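Pyridine nucleotide-disulphide oxidoreductase dimerisation region (Escherichia coli BL21, PDB 6KYY) is a hypochlorous acid-induced, FAD-dependent flavoprotein disulfide reductase that binds copper(II) and is probably involved in resistance to reactive chlorine stress. Local coordinates at residues Ala21-Ala26 with Asn87-Asn92; Ala44-Thr49 with Val101-Ala106; Thr49-Gly54 with Asn83-Lys88. One frame throughout, in Å; residues are numbered along the deposited sequence.

Contact 1 (Ala21-Ala26 with Asn87-Asn92); sequences AGKTLA and NKNFHN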
loop_
_atom_site.group_PDB
_atom_site.type_symbol
_atom_site.label_atom_id
_atom_site.label_comp_id
_atom_site.label_asym_id
_atom_site.label_seq_id
_atom_site.Cartn_x
_atom_site.Cartn_y
_atom_site.Cartn_z
ATOM N N ALA B 21 -16.961 6.217 -16.229
ATOM C CA ALA B 21 -17.545 7.553 -16.181
ATOM C C ALA B 21 -19.063 7.500 -16.296
ATOM O O ALA B 21 -19.776 8.154 -15.526
ATOM C CB ALA B 21 -16.955 8.422 -17.291
ATOM N N GLY B 22 -19.575 6.723 -17.253
ATOM C CA GLY B 22 -21.006 6.725 -17.509
ATOM C C GLY B 22 -21.813 6.091 -16.394
ATOM O O GLY B 22 -22.849 6.624 -15.987
ATOM N N LYS B 23 -21.359 4.945 -15.885
ATOM C CA LYS B 23 -22.054 4.323 -14.765
ATOM C C LYS B 23 -22.007 5.190 -13.515
ATOM O O LYS B 23 -22.881 5.059 -12.656
ATOM C CB LYS B 23 -21.472 2.936 -14.478
ATOM C CG LYS B 23 -20.277 2.915 -13.540
ATOM C CD LYS B 23 -19.605 1.552 -13.571
ATOM C CE LYS B 23 -18.447 1.467 -12.593
ATOM N NZ LYS B 23 -18.007 0.059 -12.399
ATOM N N THR B 24 -21.018 6.078 -13.399
ATOM C CA THR B 24 -20.990 7.014 -12.280
ATOM C C THR B 24 -21.888 8.216 -12.545
ATOM O O THR B 24 -22.556 8.710 -11.630
ATOM C CB THR B 24 -19.557 7.473 -12.009
ATOM O OG1 THR B 24 -18.677 6.342 -12.039
ATOM C CG2 THR B 24 -19.463 8.147 -10.648
ATOM N N LEU B 25 -21.912 8.698 -13.789
ATOM C CA LEU B 25 -22.794 9.806 -14.139
ATOM C C LEU B 25 -24.257 9.400 -14.030
ATOM O O LEU B 25 -25.096 10.195 -13.592
ATOM C CB LEU B 25 -22.476 10.300 -15.549
ATOM C CG LEU B 25 -23.166 11.592 -15.985
ATOM C CD1 LEU B 25 -22.834 12.718 -15.023
ATOM C CD2 LEU B 25 -22.767 11.958 -17.406
ATOM N N ALA B 26 -24.579 8.163 -14.422
ATOM C CA ALA B 26 -25.961 7.700 -14.364
ATOM C C ALA B 26 -26.494 7.719 -12.936
ATOM O O ALA B 26 -27.645 8.106 -12.703
ATOM C CB ALA B 26 -26.070 6.295 -14.955
ATOM N N ASN B 87 -22.736 -8.324 -10.958
ATOM C CA ASN B 87 -24.105 -8.302 -10.457
ATOM C C ASN B 87 -24.346 -7.113 -9.537
ATOM O O ASN B 87 -25.455 -6.566 -9.510
ATOM C CB ASN B 87 -24.418 -9.611 -9.732
ATOM C CG ASN B 87 -25.891 -9.760 -9.408
ATOM O OD1 ASN B 87 -26.308 -9.582 -8.264
ATOM N ND2 ASN B 87 -26.688 -10.087 -10.418
ATOM N N LYS B 88 -23.329 -6.698 -8.780
ATOM C CA LYS B 88 -23.479 -5.526 -7.924
ATOM C C LYS B 88 -23.498 -4.244 -8.747
ATOM O O LYS B 88 -24.236 -3.305 -8.428
ATOM C CB LYS B 88 -22.356 -5.487 -6.886
ATOM C CG LYS B 88 -22.366 -4.251 -5.996
ATOM C CD LYS B 88 -22.820 -4.586 -4.585
ATOM C CE LYS B 88 -23.020 -3.328 -3.755
ATOM N NZ LYS B 88 -24.395 -2.776 -3.899
ATOM N N ASN B 89 -22.698 -4.187 -9.816
ATOM C CA ASN B 89 -22.669 -2.989 -10.647
ATOM C C ASN B 89 -23.940 -2.842 -11.471
ATOM O O ASN B 89 -24.362 -1.715 -11.756
ATOM C CB ASN B 89 -21.451 -3.010 -11.565
ATOM C CG ASN B 89 -20.314 -2.165 -11.039
ATOM O OD1 ASN B 89 -20.347 -0.937 -11.119
ATOM N ND2 ASN B 89 -19.301 -2.819 -10.486
ATOM N N PHE B 90 -24.557 -3.955 -11.869
ATOM C CA PHE B 90 -25.818 -3.868 -12.597
ATOM C C PHE B 90 -26.945 -3.416 -11.680
ATOM O O PHE B 90 -27.737 -2.537 -12.038
ATOM C CB PHE B 90 -26.163 -5.214 -13.237
ATOM C CG PHE B 90 -27.578 -5.294 -13.739
ATOM C CD1 PHE B 90 -27.957 -4.621 -14.888
ATOM C CD2 PHE B 90 -28.534 -6.029 -13.053
ATOM C CE1 PHE B 90 -29.258 -4.686 -15.351
ATOM C CE2 PHE B 90 -29.837 -6.095 -13.510
ATOM C CZ PHE B 90 -30.199 -5.422 -14.661
ATOM N N HIS B 91 -27.030 -4.007 -10.486
ATOM C CA HIS B 91 -28.145 -3.710 -9.592
ATOM C C HIS B 91 -28.043 -2.311 -9.000
ATOM O O HIS B 91 -29.072 -1.674 -8.749
ATOM C CB HIS B 91 -28.220 -4.757 -8.481
ATOM C CG HIS B 91 -29.091 -5.927 -8.815
ATOM N ND1 HIS B 91 -30.459 -5.910 -8.644
ATOM C CD2 HIS B 91 -28.790 -7.149 -9.313
ATOM C CE1 HIS B 91 -30.963 -7.072 -9.021
ATOM N NE2 HIS B 91 -29.971 -7.843 -9.431
ATOM N N ASN B 92 -26.825 -1.809 -8.779
ATOM C CA ASN B 92 -26.675 -0.461 -8.237
ATOM C C ASN B 92 -27.212 0.601 -9.188
ATOM O O ASN B 92 -27.459 1.734 -8.759
ATOM C CB ASN B 92 -25.208 -0.184 -7.907
ATOM C CG ASN B 92 -24.929 -0.232 -6.417
ATOM O OD1 ASN B 92 -25.795 -0.604 -5.624
ATOM N ND2 ASN B 92 -23.718 0.147 -6.029
#

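Contact 2 (Ala44-Thr49 with Val101-Ala106); sequences AMYGGT and VIDGQA. With FAD (flavin-adenine dinucleotide), chain N.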
loop_
_atom_site.group_PDB
_atom_site.type_symbol
_atom_site.label_atom_id
_atom_site.label_comp_id
_atom_site.label_asym_id
_atom_site.label_seq_id
_atom_site.Cartn_x
_atom_site.Cartn_y
_atom_site.Cartn_z
ATOM N N ALA B 44 -22.620 -9.469 -20.272
ATOM C CA ALA B 44 -21.403 -9.865 -19.579
ATOM C C ALA B 44 -20.451 -8.694 -19.392
ATOM O O ALA B 44 -19.327 -8.884 -18.916
ATOM C CB ALA B 44 -20.704 -10.998 -20.334
ATOM N N MET B 45 -20.878 -7.488 -19.767
ATOM C CA MET B 45 -20.079 -6.280 -19.612
ATOM C C MET B 45 -20.711 -5.290 -18.643
ATOM O O MET B 45 -20.302 -4.123 -18.614
ATOM C CB MET B 45 -19.854 -5.615 -20.972
ATOM C CG MET B 45 -18.806 -6.302 -21.823
ATOM S SD MET B 45 -17.168 -6.218 -21.081
ATOM C CE MET B 45 -16.319 -5.180 -22.270
ATOM N N TYR B 46 -21.706 -5.719 -17.867
ATOM C CA TYR B 46 -22.247 -4.879 -16.810
ATOM C C TYR B 46 -21.135 -4.490 -15.847
ATOM O O TYR B 46 -20.400 -5.348 -15.349
ATOM C CB TYR B 46 -23.357 -5.616 -16.058
ATOM C CG TYR B 46 -24.653 -5.779 -16.820
ATOM C CD1 TYR B 46 -25.030 -4.871 -17.803
ATOM C CD2 TYR B 46 -25.509 -6.839 -16.544
ATOM C CE1 TYR B 46 -26.220 -5.020 -18.493
ATOM C CE2 TYR B 46 -26.698 -6.996 -17.229
ATOM C CZ TYR B 46 -27.048 -6.085 -18.201
ATOM O OH TYR B 46 -28.232 -6.243 -18.880
ATOM N N GLY B 47 -20.997 -3.193 -15.593
ATOM C CA GLY B 47 -19.954 -2.697 -14.726
ATOM C C GLY B 47 -18.746 -2.130 -15.439
ATOM O O GLY B 47 -17.926 -1.465 -14.794
ATOM N N GLY B 48 -18.605 -2.378 -16.734
ATOM C CA GLY B 48 -17.562 -1.765 -17.532
ATOM C C GLY B 48 -16.464 -2.748 -17.903
ATOM O O GLY B 48 -16.468 -3.919 -17.520
ATOM N N THR B 49 -15.504 -2.220 -18.669
ATOM C CA THR B 49 -14.386 -3.028 -19.148
ATOM C C THR B 49 -13.510 -3.512 -17.995
ATOM O O THR B 49 -13.074 -4.669 -17.979
ATOM C CB THR B 49 -13.560 -2.214 -20.148
ATOM O OG1 THR B 49 -14.221 -2.195 -21.421
ATOM C CG2 THR B 49 -12.166 -2.796 -20.315
ATOM N N VAL B 101 -31.494 0.635 -17.515
ATOM C CA VAL B 101 -30.390 -0.095 -18.128
ATOM C C VAL B 101 -30.955 -0.854 -19.325
ATOM O O VAL B 101 -31.733 -1.797 -19.165
ATOM C CB VAL B 101 -29.713 -1.044 -17.134
ATOM C CG1 VAL B 101 -28.445 -1.625 -17.740
ATOM C CG2 VAL B 101 -29.403 -0.315 -15.836
ATOM N N ILE B 102 -30.569 -0.438 -20.527
ATOM C CA ILE B 102 -31.146 -0.948 -21.765
ATOM C C ILE B 102 -30.092 -1.794 -22.467
ATOM O O ILE B 102 -29.064 -1.275 -22.921
ATOM C CB ILE B 102 -31.641 0.190 -22.667
ATOM C CG1 ILE B 102 -32.862 0.865 -22.037
ATOM C CG2 ILE B 102 -31.977 -0.334 -24.055
ATOM C CD1 ILE B 102 -32.785 2.370 -22.019
ATOM N N ASP B 103 -30.344 -3.097 -22.554
ATOM C CA ASP B 103 -29.466 -3.984 -23.305
ATOM C C ASP B 103 -29.623 -3.737 -24.799
ATOM O O ASP B 103 -30.735 -3.544 -25.297
ATOM C CB ASP B 103 -29.784 -5.445 -22.986
ATOM C CG ASP B 103 -29.223 -5.888 -21.650
ATOM O OD1 ASP B 103 -28.004 -6.152 -21.571
ATOM O OD2 ASP B 103 -30.002 -5.978 -20.678
ATOM N N GLY B 104 -28.510 -3.741 -25.511
ATOM C CA GLY B 104 -28.515 -3.589 -26.955
ATOM C C GLY B 104 -27.336 -2.772 -27.445
ATOM O O GLY B 104 -26.750 -1.968 -26.720
ATOM N N GLN B 105 -26.987 -2.983 -28.713
ATOM C CA GLN B 105 -25.874 -2.289 -29.354
ATOM C C GLN B 105 -26.378 -0.961 -29.911
ATOM O O GLN B 105 -27.195 -0.939 -30.837
ATOM C CB GLN B 105 -25.270 -3.155 -30.456
ATOM C CG GLN B 105 -23.912 -2.682 -30.948
ATOM C CD GLN B 105 -23.994 -1.949 -32.272
ATOM O OE1 GLN B 105 -24.637 -2.413 -33.213
ATOM N NE2 GLN B 105 -23.339 -0.796 -32.353
ATOM N N ALA B 106 -25.883 0.141 -29.354
ATOM C CA ALA B 106 -26.358 1.461 -29.737
ATOM C C ALA B 106 -25.697 1.934 -31.028
ATOM O O ALA B 106 -24.545 1.605 -31.323
ATOM C CB ALA B 106 -26.096 2.472 -28.620
HETATM P PA FAD N . -15.287 0.945 -20.572
HETATM O O1A FAD N . -14.364 0.426 -21.610
HETATM O O2A FAD N . -14.970 0.532 -19.131
HETATM O O5B FAD N . -16.770 0.558 -20.911
HETATM C C5B FAD N . -17.158 0.180 -22.249
HETATM C C4B FAD N . -18.543 -0.415 -22.199
HETATM O O4B FAD N . -19.342 0.109 -23.285
HETATM C C3B FAD N . -18.601 -1.940 -22.308
HETATM O O3B FAD N . -19.501 -2.476 -21.347
HETATM C C2B FAD N . -19.085 -2.170 -23.743
HETATM O O2B FAD N . -19.834 -3.375 -23.861
HETATM C C1B FAD N . -19.985 -0.956 -23.948
HETATM N N9A FAD N . -20.187 -0.582 -25.345
HETATM C C8A FAD N . -19.228 -0.447 -26.314
HETATM N N7A FAD N . -19.700 -0.100 -27.489
HETATM C C5A FAD N . -21.067 -0.002 -27.277
HETATM C C6A FAD N . -22.139 0.329 -28.128
HETATM N N6A FAD N . -21.995 0.638 -29.420
HETATM N N1A FAD N . -23.383 0.336 -27.598
HETATM C C2A FAD N . -23.533 0.029 -26.307
HETATM N N3A FAD N . -22.600 -0.300 -25.411
HETATM C C4A FAD N . -21.382 -0.296 -25.960
HETATM N N1 FAD N . -6.869 0.922 -16.065
HETATM C C2 FAD N . -6.305 1.325 -14.889
HETATM O O2 FAD N . -6.533 2.442 -14.410
HETATM N N3 FAD N . -5.458 0.470 -14.206
HETATM C C4 FAD N . -5.085 -0.799 -14.605
HETATM O O4 FAD N . -4.330 -1.469 -13.904
HETATM C C4X FAD N . -5.687 -1.216 -15.860
HETATM N N5 FAD N . -5.419 -2.411 -16.297
HETATM C C5X FAD N . -5.998 -2.811 -17.490
HETATM C C6 FAD N . -5.706 -4.082 -17.982
HETATM C C7 FAD N . -6.261 -4.532 -19.176
HETATM C C7M FAD N . -5.923 -5.912 -19.677
HETATM C C8 FAD N . -7.127 -3.694 -19.897
HETATM C C8M FAD N . -7.745 -4.151 -21.191
HETATM C C9 FAD N . -7.420 -2.424 -19.409
HETATM C C9A FAD N . -6.864 -1.979 -18.216
HETATM N N10 FAD N . -7.145 -0.702 -17.691
HETATM C C10 FAD N . -6.572 -0.286 -16.515
HETATM C "C1'" FAD N . -8.037 0.224 -18.405
HETATM C "C2'" FAD N . -9.488 0.143 -17.944
HETATM O "O2'" FAD N . -10.030 -1.146 -18.233
HETATM C "C3'" FAD N . -10.307 1.206 -18.678
HETATM O "O3'" FAD N . -9.474 2.327 -18.948
HETATM C "C4'" FAD N . -11.547 1.681 -17.920
HETATM O "O4'" FAD N . -12.507 0.626 -17.867
HETATM C "C5'" FAD N . -12.162 2.925 -18.528
HETATM O "O5'" FAD N . -13.063 2.536 -19.585
HETATM P P FAD N . -14.200 3.505 -20.086
HETATM O O1P FAD N . -14.783 4.273 -18.896
HETATM O O2P FAD N . -13.705 4.359 -21.187
HETATM O O3P FAD N . -15.328 2.529 -20.625
#

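Contact 3 (Thr49-Gly54 with Asn83-Lys88); sequences TCINIG and NFLRNK. With CU (copper (II) ion), chain V; FAD (flavin-adenine dinucleotide), chain N.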
loop_
_atom_site.group_PDB
_atom_site.type_symbol
_atom_site.label_atom_id
_atom_site.label_comp_id
_atom_site.label_asym_id
_atom_site.label_seq_id
_atom_site.Cartn_x
_atom_site.Cartn_y
_atom_site.Cartn_z
ATOM N N THR B 49 -15.504 -2.220 -18.669
ATOM C CA THR B 49 -14.386 -3.028 -19.148
ATOM C C THR B 49 -13.510 -3.512 -17.995
ATOM O O THR B 49 -13.074 -4.669 -17.979
ATOM C CB THR B 49 -13.560 -2.214 -20.148
ATOM O OG1 THR B 49 -14.221 -2.195 -21.421
ATOM C CG2 THR B 49 -12.166 -2.796 -20.315
ATOM N N CYS B 50 -13.249 -2.637 -17.022
ATOM C CA CYS B 50 -12.380 -2.970 -15.894
ATOM C C CYS B 50 -12.884 -4.185 -15.122
ATOM O O CYS B 50 -12.186 -5.196 -14.999
ATOM C CB CYS B 50 -12.255 -1.760 -14.968
ATOM S SG CYS B 50 -11.478 -2.127 -13.350
ATOM N N ILE B 51 -14.093 -4.087 -14.568
ATOM C CA ILE B 51 -14.660 -5.144 -13.740
ATOM C C ILE B 51 -14.593 -6.528 -14.390
ATOM O O ILE B 51 -14.393 -7.528 -13.697
ATOM C CB ILE B 51 -16.113 -4.759 -13.408
ATOM C CG1 ILE B 51 -16.137 -3.437 -12.631
ATOM C CG2 ILE B 51 -16.827 -5.917 -12.684
ATOM C CD1 ILE B 51 -16.216 -3.576 -11.152
ATOM N N ASN B 52 -14.769 -6.609 -15.706
ATOM C CA ASN B 52 -15.044 -7.873 -16.374
ATOM C C ASN B 52 -13.850 -8.423 -17.145
ATOM O O ASN B 52 -13.614 -9.636 -17.147
ATOM C CB ASN B 52 -16.241 -7.701 -17.320
ATOM C CG ASN B 52 -17.533 -7.400 -16.573
ATOM O OD1 ASN B 52 -18.027 -8.236 -15.817
ATOM N ND2 ASN B 52 -18.071 -6.198 -16.762
ATOM N N ILE B 53 -13.090 -7.548 -17.801
ATOM C CA ILE B 53 -12.021 -7.976 -18.693
ATOM C C ILE B 53 -10.785 -7.106 -18.483
ATOM O O ILE B 53 -9.814 -7.206 -19.240
ATOM C CB ILE B 53 -12.490 -7.930 -20.161
ATOM C CG1 ILE B 53 -12.787 -6.494 -20.590
ATOM C CG2 ILE B 53 -13.737 -8.787 -20.356
ATOM C CD1 ILE B 53 -12.750 -6.301 -22.089
ATOM N N GLY B 54 -10.802 -6.257 -17.451
ATOM C CA GLY B 54 -9.743 -5.281 -17.259
ATOM C C GLY B 54 -8.927 -5.404 -15.985
ATOM O O GLY B 54 -8.180 -6.371 -15.816
ATOM N N ASN B 83 -17.938 -11.936 -11.213
ATOM C CA ASN B 83 -19.380 -12.150 -11.240
ATOM C C ASN B 83 -20.074 -11.470 -10.072
ATOM O O ASN B 83 -21.229 -11.051 -10.205
ATOM C CB ASN B 83 -19.690 -13.647 -11.242
ATOM C CG ASN B 83 -19.589 -14.262 -12.626
ATOM O OD1 ASN B 83 -20.075 -13.697 -13.606
ATOM N ND2 ASN B 83 -18.944 -15.419 -12.713
ATOM N N PHE B 84 -19.398 -11.352 -8.928
ATOM C CA PHE B 84 -19.984 -10.621 -7.812
ATOM C C PHE B 84 -20.101 -9.137 -8.131
ATOM O O PHE B 84 -21.139 -8.519 -7.869
ATOM C CB PHE B 84 -19.158 -10.826 -6.543
ATOM C CG PHE B 84 -19.677 -10.060 -5.360
ATOM C CD1 PHE B 84 -20.605 -10.629 -4.506
ATOM C CD2 PHE B 84 -19.248 -8.765 -5.109
ATOM C CE1 PHE B 84 -21.094 -9.925 -3.422
ATOM C CE2 PHE B 84 -19.737 -8.055 -4.032
ATOM C CZ PHE B 84 -20.658 -8.636 -3.185
ATOM N N LEU B 85 -19.044 -8.547 -8.693
ATOM C CA LEU B 85 -19.063 -7.114 -8.957
ATOM C C LEU B 85 -19.865 -6.773 -10.207
ATOM O O LEU B 85 -20.381 -5.656 -10.313
ATOM C CB LEU B 85 -17.633 -6.583 -9.069
ATOM C CG LEU B 85 -16.961 -6.351 -7.712
ATOM C CD1 LEU B 85 -15.446 -6.441 -7.819
ATOM C CD2 LEU B 85 -17.383 -5.012 -7.123
ATOM N N ARG B 86 -19.987 -7.709 -11.151
ATOM C CA ARG B 86 -20.870 -7.483 -12.292
ATOM C C ARG B 86 -22.327 -7.419 -11.852
ATOM O O ARG B 86 -23.084 -6.556 -12.311
ATOM C CB ARG B 86 -20.675 -8.579 -13.340
ATOM C CG ARG B 86 -21.517 -8.394 -14.595
ATOM C CD ARG B 86 -21.539 -9.652 -15.448
ATOM N NE ARG B 86 -20.210 -10.012 -15.935
ATOM C CZ ARG B 86 -19.921 -11.160 -16.539
ATOM N NH1 ARG B 86 -20.869 -12.067 -16.737
ATOM N NH2 ARG B 86 -18.683 -11.403 -16.949
ATOM N N ASN B 87 -22.736 -8.324 -10.958
ATOM C CA ASN B 87 -24.105 -8.302 -10.457
ATOM C C ASN B 87 -24.346 -7.113 -9.537
ATOM O O ASN B 87 -25.455 -6.566 -9.510
ATOM C CB ASN B 87 -24.418 -9.611 -9.732
ATOM C CG ASN B 87 -25.891 -9.760 -9.408
ATOM O OD1 ASN B 87 -26.308 -9.582 -8.264
ATOM N ND2 ASN B 87 -26.688 -10.087 -10.418
ATOM N N LYS B 88 -23.329 -6.698 -8.780
ATOM C CA LYS B 88 -23.479 -5.526 -7.924
ATOM C C LYS B 88 -23.498 -4.244 -8.747
ATOM O O LYS B 88 -24.236 -3.305 -8.428
ATOM C CB LYS B 88 -22.356 -5.487 -6.886
ATOM C CG LYS B 88 -22.366 -4.251 -5.996
ATOM C CD LYS B 88 -22.820 -4.586 -4.585
ATOM C CE LYS B 88 -23.020 -3.328 -3.755
ATOM N NZ LYS B 88 -24.395 -2.776 -3.899
HETATM CU CU CU V . -10.126 -1.496 -14.334
HETATM P PA FAD N . -15.287 0.945 -20.572
HETATM O O1A FAD N . -14.364 0.426 -21.610
HETATM O O2A FAD N . -14.970 0.532 -19.131
HETATM O O5B FAD N . -16.770 0.558 -20.911
HETATM C C5B FAD N . -17.158 0.180 -22.249
HETATM C C4B FAD N . -18.543 -0.415 -22.199
HETATM O O4B FAD N . -19.342 0.109 -23.285
HETATM C C3B FAD N . -18.601 -1.940 -22.308
HETATM O O3B FAD N . -19.501 -2.476 -21.347
HETATM C C2B FAD N . -19.085 -2.170 -23.743
HETATM O O2B FAD N . -19.834 -3.375 -23.861
HETATM C C1B FAD N . -19.985 -0.956 -23.948
HETATM N N9A FAD N . -20.187 -0.582 -25.345
HETATM C C8A FAD N . -19.228 -0.447 -26.314
HETATM N N7A FAD N . -19.700 -0.100 -27.489
HETATM C C5A FAD N . -21.067 -0.002 -27.277
HETATM C C6A FAD N . -22.139 0.329 -28.128
HETATM N N6A FAD N . -21.995 0.638 -29.420
HETATM N N1A FAD N . -23.383 0.336 -27.598
HETATM C C2A FAD N . -23.533 0.029 -26.307
HETATM N N3A FAD N . -22.600 -0.300 -25.411
HETATM C C4A FAD N . -21.382 -0.296 -25.960
HETATM N N1 FAD N . -6.869 0.922 -16.065
HETATM C C2 FAD N . -6.305 1.325 -14.889
HETATM O O2 FAD N . -6.533 2.442 -14.410
HETATM N N3 FAD N . -5.458 0.470 -14.206
HETATM C C4 FAD N . -5.085 -0.799 -14.605
HETATM O O4 FAD N . -4.330 -1.469 -13.904
HETATM C C4X FAD N . -5.687 -1.216 -15.860
HETATM N N5 FAD N . -5.419 -2.411 -16.297
HETATM C C5X FAD N . -5.998 -2.811 -17.490
HETATM C C6 FAD N . -5.706 -4.082 -17.982
HETATM C C7 FAD N . -6.261 -4.532 -19.176
HETATM C C7M FAD N . -5.923 -5.912 -19.677
HETATM C C8 FAD N . -7.127 -3.694 -19.897
HETATM C C8M FAD N . -7.745 -4.151 -21.191
HETATM C C9 FAD N . -7.420 -2.424 -19.409
HETATM C C9A FAD N . -6.864 -1.979 -18.216
HETATM N N10 FAD N . -7.145 -0.702 -17.691
HETATM C C10 FAD N . -6.572 -0.286 -16.515
HETATM C "C1'" FAD N . -8.037 0.224 -18.405
HETATM C "C2'" FAD N . -9.488 0.143 -17.944
HETATM O "O2'" FAD N . -10.030 -1.146 -18.233
HETATM C "C3'" FAD N . -10.307 1.206 -18.678
HETATM O "O3'" FAD N . -9.474 2.327 -18.948
HETATM C "C4'" FAD N . -11.547 1.681 -17.920
HETATM O "O4'" FAD N . -12.507 0.626 -17.867
HETATM C "C5'" FAD N . -12.162 2.925 -18.528
HETATM O "O5'" FAD N . -13.063 2.536 -19.585
HETATM P P FAD N . -14.200 3.505 -20.086
HETATM O O1P FAD N . -14.783 4.273 -18.896
HETATM O O2P FAD N . -13.705 4.359 -21.187
HETATM O O3P FAD N . -15.328 2.529 -20.625
#

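Contact 1 (Ala21-Ala26 with Asn87-Asn92)
Lys23 and Asn89 face each other between helix 20-31 and helix 71-94, their CA atoms 8.4 Å apart and the closest pair between the two segments. The helices stand well apart here, and a single pair of side chains spans the gap. CB of Lys23 points to the other helix; with CG set between the backbone N and the carbonyl carbon (chi1 87°), the rest of the chain is extended and carries NZ over. The two side chains cross at a slant. The hydrogen bond from Lys23 NZ to Asn89 OD1 is 2.8 Å long, with a C=O...N angle of 111°, and the donor sits 49° out of the carbonyl plane, so the bond misses the lone-pair directions. Asn89 is also tied down within its own helix, because its ND2 bonds to Leu85 O. Lys23 NZ has a second acceptor in Gly47 O, so one charged end holds both a side chain and a main-chain carbonyl. Asn87 and His91 of helix 71-94 bind a copper ion. In this FAD-binding Rossmann-type fold, Ile51 of helix 49-53 touches both Lys23 and Asn89, helix 20-31 leans on Tyr314 of helix 307-321, and Ala26 meets Ile99 of strand 99-103.

Contact 2 (Ala44-Thr49 with Val101-Ala106)
Tyr46 stretches from the loop before helix 49-53 to Asp103 on strand 99-103, and the two side chains meet at about a right angle. The tyrosine CB does not point at the strand, but with CG anti to the carbonyl carbon (chi1 -72°) the hydroxyl end reaches it. The phenol ring and the carboxylate are turned 53° apart, with the acid group coming in beyond the hydroxyl. Asp103 OD1 takes a weak hydrogen bond of 2.7 Å from Tyr46 OH. Two residues earlier on the strand, Val101 comes in obliquely, its CG1 4.1 Å from Tyr46 CE1, while the ring of Phe90 stacks on the tyrosine.

Past these residues both segments turn to the cofactor. A type II turn from Met45 to Gly48 leads into helix 49-53, where Thr49 N bonds to FAD O2A over 2.8 Å and Thr49 OG1 to O1A of the same phosphate. At the adenine end of FAD, Ala106 N reaches N1A at 3.1 Å (N-H...N angle 162°), and N6A returns a weak bond to Ala106 O. The phenol is probably the donor to an ionised Asp103, and this weak bond probably helps to keep the two FAD-binding segments in place.

Contact 3 (Thr49-Gly54 with Asn83-Lys88)
Ile51 and Leu85 form the apolar part of this contact, where helix 49-53 runs against helix 71-94. Over these short segments the axes approach to 9.2 Å and their directions are 145° apart, nearer antiparallel than perpendicular. The isoleucine side chain lies crosswise to that of Leu85. Its branch methyl CG2 is 3.8 Å from Leu85 CB, its CD1 3.9 Å from the same atom, so both methyls rest against one side of the Leu85 methylene. Ile56 of helix 55-65 touches both residues and continues the apolar packing.

Beside this patch the contact turns polar. Arg86 NE gives Asn52 OD1 a nearly straight hydrogen bond of 2.8 Å, and NH2 adds a weak one. OD1 lies at the guanidinium edge, close to its plane; the amide and guanidinium planes are about 50° apart, and NE approaches from above the carbonyl plane, not along a lone pair. With CG opposite the backbone N (chi1 -178°) and a bend at chi3, Arg86 crosses the Asn52 side chain at about a right angle, its CB, CG and CD passing near OD1 before NE meets it. Asn83 OD1 sits over one guanidinium face, displaced toward the rim. Asn52 is buried too, and its amide is satisfied by Arg86 at OD1 and by Tyr46 O and Gly48 O at ND2.

The solvent side of the same turns is looser. Asn83, Phe84, Asn87 and Lys88 are exposed and do not touch helix 49-53. Phe84 and Leu85 pack on Arg376 of the second subunit.

Cys50 SG binds copper together with Cys55, the pair expected to form the redox-active disulfide, which is not formed in this model. The chemistry thus differs by side: this short helix carries the sulfur-copper site beside the flavin cofactor, while Ile51 and Asn52, bonded through both OD1 and ND2, anchor it.

How the contacts relate
From the N terminus, segment 21-26 comes first and pairs with 87-92, so contact 1 closes a loop around strand 36-40 and the helices that follow. Contact 2 starts inside that loop at 44-49 and ends beyond it at 101-106, so the two cross. Contact 3 falls within the span of contact 2, starting at their shared Thr49 and ending at 83-88; Asn87 and Lys88 carry it over into contact 1. Between them the three fasten helix 71-94 to helix 20-31 and helix 49-53, and strand 99-103 to the FAD-binding loop. They also touch directly: the backbone oxygens of Ala44 and Tyr46 in contact 2 pack against Arg86 of contact 3.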